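Local coordinates for 2,3-dimethylmalate lyase (Aspergillus niger, PDB 3FA4), which is a magnesium-binding lyase of the phosphoenolpyruvate phosphomutase family, whose parallel beta-strands and surrounding helices belong to the TIM-barrel class, at residues B[139-144]-B[177-182]; B[103-108]-B[153-158]; B[167-172]-B[199-204]; B[41-46]-B[111-116]; B[47-52]-B[65-70]. All blocks are in the same frame, centred on the assembly; numbering follows the deposited sequence.

Interaction 1: residues B[139-144]-B[177-182]; sequences TRIRAA and RAARDA
Ile141 overlaps the methyl of Ala179 with both of its branches. Its CG1 lies 3.8 Å from Ala179 CB, and its CG2 comes almost as near that methyl while also resting 3.7 Å from Ala179 O, an apolar touch on a backbone carbonyl. Further along, the same CG2 approaches Ala182 CB at 4.2 Å, so this one methyl touches two residues of the opposite segment. The torsion explains the division of work: with chi1 at -51°, CG1 sits beside the backbone N and CG2 anti to it, and the two branches straddle Ala179 CB. Small alanine side chains let the two backbones come close, and the CA atoms of Arg142 and Ala182 are 5.6 Å apart. The segments belong to helices 134-151 and 169-181, which precede and follow strand 156-161 and pack as neighbours on the outer layer of the beta/alpha barrel. Ala159 of that strand touches both Ile141 and Ala179, joining the helix pair to the sheet. Ala182 turns its methyl toward 139-144. It meets the Arg142 guanidinium at the edge, near its plane, with NE 4.5 Å from Ala182 CB. Gly292 of the second subunit packs on Arg142, whereas Ile141 and Ala179 are buried.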
# COMPACT_ATOMS: atom_id res chain seq x y z
N THR B 139 -10.42 25.44 10.49
CA THR B 139 -9.75 24.42 11.29
C THR B 139 -8.83 23.48 10.48
O THR B 139 -7.83 23.03 10.99
CB THR B 139 -10.80 23.68 12.07
OG1 THR B 139 -11.02 24.38 13.29
CG2 THR B 139 -10.44 22.25 12.33
N ARG B 140 -9.19 23.20 9.22
CA ARG B 140 -8.41 22.32 8.36
C ARG B 140 -7.27 23.13 7.83
O ARG B 140 -6.13 22.67 7.82
CB ARG B 140 -9.24 21.81 7.22
CG ARG B 140 -10.54 21.12 7.66
CD ARG B 140 -11.36 20.76 6.42
NE ARG B 140 -12.46 19.85 6.72
CZ ARG B 140 -13.49 19.67 5.91
NH1 ARG B 140 -13.51 20.31 4.72
NH2 ARG B 140 -14.44 18.80 6.25
N ILE B 141 -7.56 24.37 7.43
CA ILE B 141 -6.50 25.35 7.04
C ILE B 141 -5.40 25.54 8.07
O ILE B 141 -4.26 25.35 7.73
CB ILE B 141 -7.06 26.70 6.52
CG1 ILE B 141 -8.11 26.45 5.42
CG2 ILE B 141 -5.94 27.59 5.99
CD1 ILE B 141 -7.63 25.59 4.23
N ARG B 142 -5.77 25.85 9.29
CA ARG B 142 -4.85 26.08 10.40
C ARG B 142 -3.98 24.89 10.69
O ARG B 142 -2.83 25.01 10.79
CB ARG B 142 -5.60 26.57 11.64
CG ARG B 142 -4.78 27.36 12.66
CD ARG B 142 -5.56 28.33 13.57
NE ARG B 142 -6.87 28.63 13.06
CZ ARG B 142 -8.01 28.40 13.69
NH1 ARG B 142 -8.06 27.90 14.90
NH2 ARG B 142 -9.13 28.67 13.10
N ALA B 143 -4.56 23.72 10.75
CA ALA B 143 -3.88 22.44 11.00
C ALA B 143 -2.82 22.06 9.95
O ALA B 143 -1.81 21.45 10.27
CB ALA B 143 -4.92 21.31 11.14
N ALA B 144 -3.08 22.43 8.71
CA ALA B 144 -2.15 22.30 7.56
C ALA B 144 -0.97 23.28 7.66
O ALA B 144 0.19 22.92 7.58
CB ALA B 144 -2.94 22.53 6.21
N ARG B 177 -11.12 34.61 2.43
CA ARG B 177 -10.47 35.59 3.33
C ARG B 177 -10.25 34.98 4.74
O ARG B 177 -9.20 35.15 5.32
CB ARG B 177 -11.36 36.82 3.47
CG ARG B 177 -11.16 37.83 2.40
CD ARG B 177 -12.07 39.03 2.61
NE ARG B 177 -11.98 39.99 1.48
CZ ARG B 177 -13.01 40.72 0.99
NH1 ARG B 177 -14.27 40.63 1.47
NH2 ARG B 177 -12.77 41.52 -0.02
N ALA B 178 -11.20 34.23 5.27
CA ALA B 178 -10.93 33.54 6.51
C ALA B 178 -9.70 32.61 6.34
O ALA B 178 -8.86 32.55 7.20
CB ALA B 178 -12.15 32.77 6.96
N ALA B 179 -9.58 31.90 5.23
CA ALA B 179 -8.46 30.97 5.07
C ALA B 179 -7.12 31.68 4.74
O ALA B 179 -6.06 31.20 5.08
CB ALA B 179 -8.78 29.90 4.06
N ARG B 180 -7.20 32.82 4.08
CA ARG B 180 -6.03 33.67 3.89
C ARG B 180 -5.50 34.14 5.23
O ARG B 180 -4.30 34.15 5.44
CB ARG B 180 -6.36 34.90 3.02
CG ARG B 180 -5.18 35.85 2.86
CD ARG B 180 -5.65 37.11 2.18
NE ARG B 180 -4.52 37.98 1.84
CZ ARG B 180 -4.59 39.12 1.12
NH1 ARG B 180 -5.77 39.54 0.66
NH2 ARG B 180 -3.47 39.86 0.89
N ASP B 181 -6.40 34.59 6.11
CA ASP B 181 -6.07 34.99 7.49
C ASP B 181 -5.51 33.86 8.38
O ASP B 181 -4.90 34.13 9.42
CB ASP B 181 -7.28 35.67 8.17
CG ASP B 181 -7.64 36.99 7.50
OD1 ASP B 181 -7.22 37.32 6.37
OD2 ASP B 181 -8.38 37.77 8.11
N ALA B 182 -5.71 32.60 8.00
CA ALA B 182 -5.28 31.48 8.84
C ALA B 182 -4.02 30.89 8.25
O ALA B 182 -3.51 29.94 8.77
CB ALA B 182 -6.39 30.45 9.00

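Interaction 2: residues B[103-108]-B[153-158]; sequences QYSRSG and SDIVVI
The last turn of helix 94-107 passes beside the loop leading into strand 156-161, with the CA atoms of Ser105 and Ile155 6.0 Å apart. Two local motifs flank this meeting. The helix closes in a Schellman motif, Gly108 taking positive phi and bonding back into the final turn, and the loop is pinched by an ST turn at Ser153. In that turn the backbone N of Ile155 donates to Ser153 OG over 3.1 Å, and the bond is nearly straight at 170°. Ser153 OG donates across the contact to Ser105 OG, again at 3.1 Å. Ser105 OG in turn bonds to the carbonyl O of Thr101, one turn back in its helix, so a short chain of hydrogen bonds runs from strand entrance to helix backbone. Both serines are buried, and these bonds give each hydroxyl polar partners. Met2 of the second subunit packs on Ser105 and Ser153 alike. Beside the bonded hydroxyls, Ile155 supplies the apolar half. Its CG1 arm runs anti to the backbone N (chi1 -163°), carrying CD1 toward the helix, while CG2 stays between N and the carbonyl carbon and lies 3.5 Å from Ser105 OG. The Tyr104 ring leads off from here, and its OH bonds to the carbonyl O of Asp86, a magnesium ligand. What remains against the loop is its root: Tyr104 CB touches Ile155 CD1 at 3.7 Å.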
# COMPACT_ATOMS: atom_id res chain seq x y z
N GLN B 103 3.12 13.82 5.16
CA GLN B 103 3.26 12.84 4.10
C GLN B 103 3.37 13.42 2.68
O GLN B 103 4.25 13.02 1.94
CB GLN B 103 2.09 11.87 4.17
CG GLN B 103 2.17 10.97 5.35
CD GLN B 103 1.19 9.89 5.30
OE1 GLN B 103 0.81 9.47 4.21
NE2 GLN B 103 0.79 9.36 6.47
N TYR B 104 2.50 14.32 2.28
CA TYR B 104 2.71 15.10 1.03
C TYR B 104 4.04 15.84 1.00
O TYR B 104 4.72 15.84 -0.02
CB TYR B 104 1.57 16.12 0.82
CG TYR B 104 0.32 15.60 0.09
CD1 TYR B 104 -0.20 14.35 0.35
CD2 TYR B 104 -0.36 16.41 -0.87
CE1 TYR B 104 -1.37 13.89 -0.30
CE2 TYR B 104 -1.51 15.96 -1.53
CZ TYR B 104 -1.98 14.70 -1.23
OH TYR B 104 -3.08 14.25 -1.86
N SER B 105 4.43 16.48 2.08
CA SER B 105 5.71 17.16 2.14
C SER B 105 6.90 16.24 1.94
O SER B 105 7.69 16.48 1.03
CB SER B 105 5.85 17.89 3.47
OG SER B 105 4.72 18.72 3.59
N ARG B 106 7.04 15.20 2.79
CA ARG B 106 8.05 14.12 2.62
C ARG B 106 8.10 13.51 1.23
O ARG B 106 9.15 13.16 0.77
CB ARG B 106 7.86 12.99 3.66
CG ARG B 106 8.17 13.44 5.05
CD ARG B 106 8.36 12.26 6.04
NE ARG B 106 7.23 11.33 6.05
CZ ARG B 106 6.24 11.42 6.92
NH1 ARG B 106 6.26 12.41 7.82
NH2 ARG B 106 5.24 10.53 6.92
N SER B 107 6.95 13.32 0.58
CA SER B 107 6.81 12.87 -0.81
C SER B 107 7.30 13.82 -1.91
O SER B 107 7.50 13.41 -3.02
CB SER B 107 5.37 12.62 -1.11
OG SER B 107 4.88 11.53 -0.35
N GLY B 108 7.43 15.08 -1.61
CA GLY B 108 8.00 16.03 -2.55
C GLY B 108 6.95 16.78 -3.30
O GLY B 108 7.26 17.46 -4.30
N SER B 153 8.49 22.71 6.51
CA SER B 153 8.15 22.42 5.12
C SER B 153 7.54 23.60 4.43
O SER B 153 6.69 24.28 5.02
CB SER B 153 7.21 21.25 5.07
OG SER B 153 6.57 21.23 3.82
N ASP B 154 7.99 23.85 3.21
CA ASP B 154 7.55 24.95 2.34
C ASP B 154 6.39 24.52 1.44
O ASP B 154 6.03 25.24 0.53
CB ASP B 154 8.65 25.31 1.35
CG ASP B 154 9.77 26.15 1.96
OD1 ASP B 154 9.53 26.79 2.99
OD2 ASP B 154 10.88 26.19 1.36
N ILE B 155 5.81 23.34 1.65
CA ILE B 155 4.69 22.96 0.83
C ILE B 155 3.70 24.16 0.83
O ILE B 155 3.54 24.80 1.86
CB ILE B 155 4.05 21.57 1.32
CG1 ILE B 155 3.16 20.96 0.20
CG2 ILE B 155 3.36 21.75 2.64
CD1 ILE B 155 2.76 19.55 0.38
N VAL B 156 3.11 24.46 -0.34
CA VAL B 156 2.17 25.55 -0.61
C VAL B 156 0.72 25.11 -0.30
O VAL B 156 0.23 24.19 -0.88
CB VAL B 156 2.42 26.09 -2.10
CG1 VAL B 156 1.30 26.98 -2.63
CG2 VAL B 156 3.75 26.85 -2.19
N VAL B 157 0.06 25.76 0.66
CA VAL B 157 -1.32 25.45 1.01
C VAL B 157 -2.30 26.25 0.15
O VAL B 157 -2.34 27.48 0.19
CB VAL B 157 -1.60 25.64 2.54
CG1 VAL B 157 -2.97 25.17 2.86
CG2 VAL B 157 -0.62 24.76 3.34
N ILE B 158 -3.04 25.54 -0.68
CA ILE B 158 -4.08 26.19 -1.47
C ILE B 158 -5.41 26.00 -0.77
O ILE B 158 -5.70 24.88 -0.43
CB ILE B 158 -4.12 25.68 -2.90
CG1 ILE B 158 -2.68 25.68 -3.51
CG2 ILE B 158 -5.12 26.53 -3.66
CD1 ILE B 158 -2.53 25.35 -4.99

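Interaction 3: residues B[167-172]-B[199-204]; sequences HGYEES and RQVIQD
The Tyr169 ring meets helix 195-204 with its edge: Asp204 OD2 lies in the ring plane, Val201 CB near that plane, and Gln200 CG approaches obliquely. The carboxylate of Asp204 is turned 47° from the ring. The segments lie on helix 169-181 and helix 195-204, which flank strand 186-189 in the chain of this beta/alpha barrel. Tyr169 sits in the first turn of its helix, directly after the N-cap position at Gly168. With CG anti to the backbone N (chi1 -177°), the phenol reaches across to the other helix, over a CA separation of 9.0 Å between Tyr169 and Val201. Tyr169 OH donates to Asp204 OD2 over a short 2.5 Å. The donor arrives on the anti side of that oxygen and 32° out of the carboxylate plane. Leu164 touches the tyrosine, and Leu189 of the intervening strand touches Val201. Contact is concentrated at the hydroxyl end, where Gln200 CG is 3.4 Å from Tyr169 OH. Backbone is involved too, Val201 CA lying 3.2 Å from Tyr169 OH. Val201 N is scarcely farther from that OH, but its angle is too poor for a hydrogen bond.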
# COMPACT_ATOMS: atom_id res chain seq x y z
N HIS B 167 -23.86 28.96 -1.65
CA HIS B 167 -24.07 30.15 -0.81
C HIS B 167 -23.72 31.49 -1.53
O HIS B 167 -23.90 32.58 -0.95
CB HIS B 167 -23.31 30.12 0.56
CG HIS B 167 -23.25 28.80 1.26
ND1 HIS B 167 -24.36 28.10 1.67
CD2 HIS B 167 -22.18 28.08 1.70
CE1 HIS B 167 -23.99 26.98 2.28
NE2 HIS B 167 -22.68 26.96 2.33
N GLY B 168 -23.22 31.41 -2.75
CA GLY B 168 -23.08 32.57 -3.65
C GLY B 168 -21.83 33.37 -3.41
O GLY B 168 -21.12 33.15 -2.42
N TYR B 169 -21.55 34.30 -4.31
CA TYR B 169 -20.24 34.97 -4.38
C TYR B 169 -19.67 35.55 -3.08
O TYR B 169 -18.56 35.24 -2.74
CB TYR B 169 -20.22 35.99 -5.50
CG TYR B 169 -18.89 36.66 -5.66
CD1 TYR B 169 -17.86 36.05 -6.41
CD2 TYR B 169 -18.65 37.90 -5.07
CE1 TYR B 169 -16.63 36.70 -6.60
CE2 TYR B 169 -17.41 38.55 -5.23
CZ TYR B 169 -16.40 37.95 -5.96
OH TYR B 169 -15.23 38.64 -6.09
N GLU B 170 -20.40 36.38 -2.35
CA GLU B 170 -19.82 37.04 -1.17
C GLU B 170 -19.45 36.09 -0.05
O GLU B 170 -18.57 36.39 0.74
CB GLU B 170 -20.78 38.07 -0.59
CG GLU B 170 -20.77 39.38 -1.28
CD GLU B 170 -21.16 40.52 -0.32
OE1 GLU B 170 -21.86 40.29 0.74
OE2 GLU B 170 -20.72 41.65 -0.64
N GLU B 171 -20.15 34.97 0.05
CA GLU B 171 -19.90 34.02 1.12
C GLU B 171 -18.61 33.33 0.74
O GLU B 171 -17.77 33.06 1.63
CB GLU B 171 -21.05 33.00 1.28
CG GLU B 171 -20.87 31.85 2.37
CD GLU B 171 -20.31 32.30 3.74
OE1 GLU B 171 -20.13 33.52 3.99
OE2 GLU B 171 -20.02 31.43 4.59
N SER B 172 -18.45 33.09 -0.57
CA SER B 172 -17.26 32.44 -1.16
C SER B 172 -16.01 33.25 -0.87
O SER B 172 -15.01 32.74 -0.40
CB SER B 172 -17.40 32.34 -2.68
OG SER B 172 -18.24 31.28 -3.03
N ARG B 199 -12.48 38.56 -12.88
CA ARG B 199 -11.87 39.84 -12.62
C ARG B 199 -12.20 40.39 -11.20
O ARG B 199 -11.30 40.77 -10.50
CB ARG B 199 -12.22 40.83 -13.72
CG ARG B 199 -11.75 40.39 -15.11
CD ARG B 199 -11.94 41.54 -16.19
NE ARG B 199 -11.75 40.90 -17.47
CZ ARG B 199 -12.73 40.54 -18.30
NH1 ARG B 199 -14.02 40.86 -18.04
NH2 ARG B 199 -12.42 39.87 -19.41
N GLN B 200 -13.48 40.34 -10.77
CA GLN B 200 -13.86 40.73 -9.41
C GLN B 200 -13.07 40.00 -8.31
O GLN B 200 -12.61 40.65 -7.34
CB GLN B 200 -15.38 40.59 -9.18
CG GLN B 200 -15.90 41.35 -7.96
CD GLN B 200 -15.69 42.84 -8.13
OE1 GLN B 200 -15.07 43.53 -7.31
NE2 GLN B 200 -16.15 43.34 -9.26
N VAL B 201 -12.89 38.68 -8.43
CA VAL B 201 -12.31 37.93 -7.31
C VAL B 201 -10.82 38.21 -7.18
O VAL B 201 -10.31 38.22 -6.07
CB VAL B 201 -12.64 36.39 -7.29
CG1 VAL B 201 -11.95 35.69 -8.40
CG2 VAL B 201 -12.31 35.73 -5.92
N ILE B 202 -10.16 38.48 -8.32
CA ILE B 202 -8.79 38.97 -8.33
C ILE B 202 -8.71 40.30 -7.56
O ILE B 202 -7.83 40.48 -6.71
CB ILE B 202 -8.21 39.06 -9.78
CG1 ILE B 202 -7.92 37.66 -10.27
CG2 ILE B 202 -6.90 39.90 -9.85
CD1 ILE B 202 -8.06 37.52 -11.74
N GLN B 203 -9.63 41.21 -7.83
CA GLN B 203 -9.66 42.51 -7.14
C GLN B 203 -10.07 42.42 -5.66
O GLN B 203 -9.50 43.10 -4.85
CB GLN B 203 -10.55 43.50 -7.91
CG GLN B 203 -11.02 44.68 -7.06
CD GLN B 203 -12.01 45.60 -7.80
OE1 GLN B 203 -11.78 45.95 -8.99
NE2 GLN B 203 -13.09 46.05 -7.09
N ASP B 204 -11.02 41.55 -5.33
CA ASP B 204 -11.48 41.29 -3.98
C ASP B 204 -10.48 40.66 -3.03
O ASP B 204 -10.49 40.97 -1.82
CB ASP B 204 -12.76 40.45 -4.02
CG ASP B 204 -13.97 41.27 -4.40
OD1 ASP B 204 -13.87 42.51 -4.41
OD2 ASP B 204 -15.03 40.73 -4.69

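Interaction 4: residues B[41-46]-B[111-116]; sequences ALYMTG and AFHIED
One polar bond carries this contact: Tyr43 OH and His113 NE2 lie 2.8 Å apart in a hydrogen bond for which either could be the donor. NE2 sits in the plane of the tyrosine ring at its edge, and the hydroxyl is near the plane of the imidazole. As an aromatic pair, the two rings meet by their edges and do not stack. The ring planes differ by only 21° and their centroids are 5.6 Å apart, while Tyr43 CE1 comes within 3.3 Å of His113 NE2. The side chains reach each other from strands 42-44 and 111-114, which are not neighbours in the parallel sheet, since strand 83-86 runs between them. Both therefore lean across that strand, and both touch its Asp86, a magnesium ligand. The imidazole gets there by a chi1 of 48°, with CG between the backbone N and the carbonyl carbon. Among other partners, Phe188 meets the His113 ring edge-to-face, and Ile158 and Arg160 also touch the histidine. All of this is buried near the middle of the barrel, with the His113 side chain about 5 Å from the magnesium ion. Bond and ring neighbours together should limit the rotation of the imidazole, consistent with Tyr43 helping to hold the orientation of a histidine that lies near the metal site.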
# COMPACT_ATOMS: atom_id res chain seq x y z
N ALA B 41 5.21 22.52 -14.66
CA ALA B 41 4.40 22.27 -13.48
C ALA B 41 3.36 21.25 -13.89
O ALA B 41 2.97 21.21 -15.05
CB ALA B 41 3.73 23.56 -13.02
N LEU B 42 2.92 20.41 -12.95
CA LEU B 42 1.87 19.48 -13.24
C LEU B 42 0.81 19.60 -12.13
O LEU B 42 1.06 20.13 -11.05
CB LEU B 42 2.40 18.07 -13.30
CG LEU B 42 3.59 17.68 -14.14
CD1 LEU B 42 4.15 16.37 -13.62
CD2 LEU B 42 3.25 17.66 -15.69
N TYR B 43 -0.39 19.11 -12.42
CA TYR B 43 -1.45 19.12 -11.47
C TYR B 43 -1.94 17.70 -11.37
O TYR B 43 -2.40 17.20 -12.37
CB TYR B 43 -2.60 20.08 -11.91
CG TYR B 43 -3.82 19.95 -11.08
CD1 TYR B 43 -3.82 20.32 -9.72
CD2 TYR B 43 -4.94 19.36 -11.60
CE1 TYR B 43 -4.94 20.14 -8.92
CE2 TYR B 43 -6.08 19.14 -10.79
CZ TYR B 43 -6.07 19.52 -9.48
OH TYR B 43 -7.22 19.31 -8.78
N MET B 44 -1.89 17.08 -10.18
CA MET B 44 -2.52 15.77 -9.99
C MET B 44 -3.94 15.89 -9.70
O MET B 44 -4.32 16.32 -8.60
CB MET B 44 -1.88 15.00 -8.84
CG MET B 44 -2.34 13.60 -8.77
SD MET B 44 -1.83 12.73 -7.30
CE MET B 44 -3.22 13.15 -6.17
N THR B 45 -4.77 15.48 -10.64
CA THR B 45 -6.21 15.55 -10.45
C THR B 45 -6.73 14.38 -9.60
O THR B 45 -6.33 13.21 -9.80
CB THR B 45 -6.92 15.57 -11.84
OG1 THR B 45 -8.30 15.22 -11.71
CG2 THR B 45 -6.30 14.54 -12.80
N GLY B 46 -7.66 14.64 -8.68
CA GLY B 46 -8.18 13.59 -7.85
C GLY B 46 -9.25 12.85 -8.64
O GLY B 46 -9.44 11.69 -8.40
N ALA B 111 2.47 21.71 -3.76
CA ALA B 111 1.31 22.41 -3.26
C ALA B 111 0.18 21.38 -3.21
O ALA B 111 0.24 20.42 -3.91
CB ALA B 111 0.94 23.54 -4.21
N PHE B 112 -0.84 21.58 -2.38
CA PHE B 112 -2.04 20.70 -2.43
C PHE B 112 -3.23 21.55 -2.13
O PHE B 112 -3.12 22.50 -1.37
CB PHE B 112 -1.97 19.55 -1.39
CG PHE B 112 -1.74 19.99 0.04
CD1 PHE B 112 -2.81 20.25 0.88
CD2 PHE B 112 -0.47 20.09 0.55
CE1 PHE B 112 -2.59 20.61 2.22
CE2 PHE B 112 -0.24 20.48 1.86
CZ PHE B 112 -1.31 20.73 2.70
N HIS B 113 -4.37 21.30 -2.74
CA HIS B 113 -5.53 22.06 -2.23
C HIS B 113 -6.41 21.32 -1.21
O HIS B 113 -6.57 20.15 -1.33
CB HIS B 113 -6.40 22.72 -3.33
CG HIS B 113 -6.77 21.83 -4.46
ND1 HIS B 113 -7.81 20.90 -4.39
CD2 HIS B 113 -6.27 21.74 -5.72
CE1 HIS B 113 -7.91 20.26 -5.54
NE2 HIS B 113 -7.00 20.75 -6.37
N ILE B 114 -7.01 22.07 -0.28
CA ILE B 114 -7.97 21.56 0.75
C ILE B 114 -9.28 22.38 0.72
O ILE B 114 -9.23 23.60 0.69
CB ILE B 114 -7.30 21.55 2.17
CG1 ILE B 114 -6.70 20.18 2.42
CG2 ILE B 114 -8.29 21.86 3.31
CD1 ILE B 114 -5.95 20.17 3.57
N GLU B 115 -10.41 21.70 0.66
CA GLU B 115 -11.71 22.35 0.40
C GLU B 115 -12.67 22.31 1.60
O GLU B 115 -12.38 21.66 2.66
CB GLU B 115 -12.37 21.78 -0.87
CG GLU B 115 -12.80 20.35 -0.76
CD GLU B 115 -12.90 19.59 -2.11
OE1 GLU B 115 -11.89 19.39 -2.80
OE2 GLU B 115 -14.01 19.05 -2.44
N ASP B 116 -13.82 23.02 1.47
CA ASP B 116 -14.75 23.24 2.59
C ASP B 116 -15.98 22.26 2.61
O ASP B 116 -16.94 22.44 3.38
CB ASP B 116 -15.16 24.72 2.66
CG ASP B 116 -15.67 25.23 1.35
OD1 ASP B 116 -15.58 24.49 0.35
OD2 ASP B 116 -16.17 26.37 1.32

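Interaction 5: residues B[47-52]-B[65-70]; sequences AGTAAS and NDMRAN
Thr49 meets Met67 and Asn70 with every atom of its side chain. CB is 3.4 Å from Met67 CE, tighter than usual for carbon against carbon. From there the side chain forks. CG2, anti to the backbone N, lies equally close to Met67 CE, touches the sulfur SD at 4.1 Å and lies beside Asn70 CB. The methionine chain is bent at chi2 and chi3, which folds its methyl against this fork. OG1 takes the other branch, beside the backbone N at a chi1 of -54°, where it bonds back to the carbonyl O of Thr45 in the preceding turn. From the opposite direction Asn70 ND2 gives OG1 a weak hydrogen bond of 3.3 Å, bent to 134°, while the stronger partner of Asn70 ND2 is the carbonyl O of Tyr26. Met44 of strand 42-44 lies against all three residues. Segments 47-52 and 65-70 cross at 104°, their axes 10.7 Å apart at closest approach. Helix 46-54 follows strand 42-44 with Thr45 as N-cap, and helix 64-75 packs against it, with the Met67 side chain about 6 Å from the magnesium ion: the mouth of a beta/alpha barrel, where the metal site lies at the C-terminal ends of the strands.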
# COMPACT_ATOMS: atom_id res chain seq x y z
N ALA B 47 -9.91 13.51 -9.61
CA ALA B 47 -10.94 12.82 -10.39
C ALA B 47 -10.29 11.76 -11.25
O ALA B 47 -10.80 10.66 -11.36
CB ALA B 47 -11.77 13.80 -11.23
N GLY B 48 -9.13 12.09 -11.81
CA GLY B 48 -8.31 11.18 -12.57
C GLY B 48 -7.64 10.05 -11.82
O GLY B 48 -7.47 8.97 -12.40
N THR B 49 -7.26 10.29 -10.54
CA THR B 49 -6.72 9.24 -9.62
C THR B 49 -7.82 8.24 -9.30
O THR B 49 -7.61 7.05 -9.41
CB THR B 49 -6.14 9.87 -8.31
OG1 THR B 49 -5.18 10.88 -8.65
CG2 THR B 49 -5.47 8.86 -7.33
N ALA B 50 -8.99 8.73 -8.91
CA ALA B 50 -10.15 7.90 -8.72
C ALA B 50 -10.44 7.08 -9.97
O ALA B 50 -10.73 5.92 -9.86
CB ALA B 50 -11.38 8.80 -8.37
N ALA B 51 -10.43 7.72 -11.16
CA ALA B 51 -10.66 7.00 -12.45
C ALA B 51 -9.59 5.95 -12.75
O ALA B 51 -9.91 4.81 -13.08
CB ALA B 51 -10.79 7.99 -13.60
N SER B 52 -8.30 6.31 -12.59
CA SER B 52 -7.19 5.37 -12.85
C SER B 52 -6.89 4.33 -11.75
O SER B 52 -6.66 3.16 -11.98
CB SER B 52 -5.96 6.19 -13.14
OG SER B 52 -4.93 5.40 -13.67
N ASN B 65 -3.77 7.10 1.70
CA ASN B 65 -2.87 6.14 1.10
C ASN B 65 -2.85 6.21 -0.45
O ASN B 65 -1.81 6.40 -1.05
CB ASN B 65 -3.30 4.75 1.53
CG ASN B 65 -3.27 4.54 3.04
OD1 ASN B 65 -3.89 5.28 3.78
ND2 ASN B 65 -2.61 3.49 3.48
N ASP B 66 -4.01 6.04 -1.09
CA ASP B 66 -4.06 6.17 -2.56
C ASP B 66 -3.45 7.44 -3.12
O ASP B 66 -2.67 7.40 -4.08
CB ASP B 66 -5.48 6.11 -3.06
CG ASP B 66 -6.26 4.93 -2.52
OD1 ASP B 66 -5.71 3.84 -2.20
OD2 ASP B 66 -7.46 5.11 -2.37
N MET B 67 -3.88 8.55 -2.55
CA MET B 67 -3.73 9.86 -3.05
C MET B 67 -2.31 10.30 -2.89
O MET B 67 -1.72 10.82 -3.80
CB MET B 67 -4.73 10.73 -2.28
CG MET B 67 -6.14 10.66 -2.89
SD MET B 67 -6.32 11.66 -4.44
CE MET B 67 -7.49 10.65 -5.26
N ARG B 68 -1.74 10.09 -1.69
CA ARG B 68 -0.32 10.27 -1.45
C ARG B 68 0.59 9.35 -2.27
O ARG B 68 1.66 9.79 -2.67
CB ARG B 68 -0.02 10.03 0.03
CG ARG B 68 1.45 10.26 0.39
CD ARG B 68 2.22 8.96 0.49
NE ARG B 68 3.63 9.26 0.77
CZ ARG B 68 4.23 9.12 1.95
NH1 ARG B 68 3.60 8.65 3.00
NH2 ARG B 68 5.49 9.42 2.06
N ALA B 69 0.21 8.08 -2.51
CA ALA B 69 1.08 7.19 -3.29
C ALA B 69 1.18 7.73 -4.73
O ALA B 69 2.29 7.76 -5.33
CB ALA B 69 0.65 5.79 -3.23
N ASN B 70 0.06 8.27 -5.22
CA ASN B 70 -0.03 8.77 -6.61
C ASN B 70 0.69 10.09 -6.72
O ASN B 70 1.47 10.23 -7.64
CB ASN B 70 -1.47 8.79 -7.16
CG ASN B 70 -1.53 8.68 -8.70
OD1 ASN B 70 -0.92 7.84 -9.30
ND2 ASN B 70 -2.30 9.52 -9.32

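In the fold
Interaction 4 lies at the heart of the barrel, its centre about 3 Å from that of the chain, and interactions 2 and 5 are also buried; interactions 1 and 3 lie in the outer helix layer and are partly buried. Interactions 1 and 3 share helix 169-181 and are joined by Arg177 NH2 bonding to Asp204 O. Interactions 2 and 4 meet through backbone bonds between strands 111-114 and 156-161. Tyr104 packs on Met67, linking interactions 2 and 5, and Met44 links 4 to 5. Chemistry varies: alanine and isoleucine methyls in 1, hydroxyl bonds beside apolar packing in 2, a phenol-carboxylate bond in 3, tyrosine-histidine in 4, tight carbon packing with one weak amide-hydroxyl bond in 5.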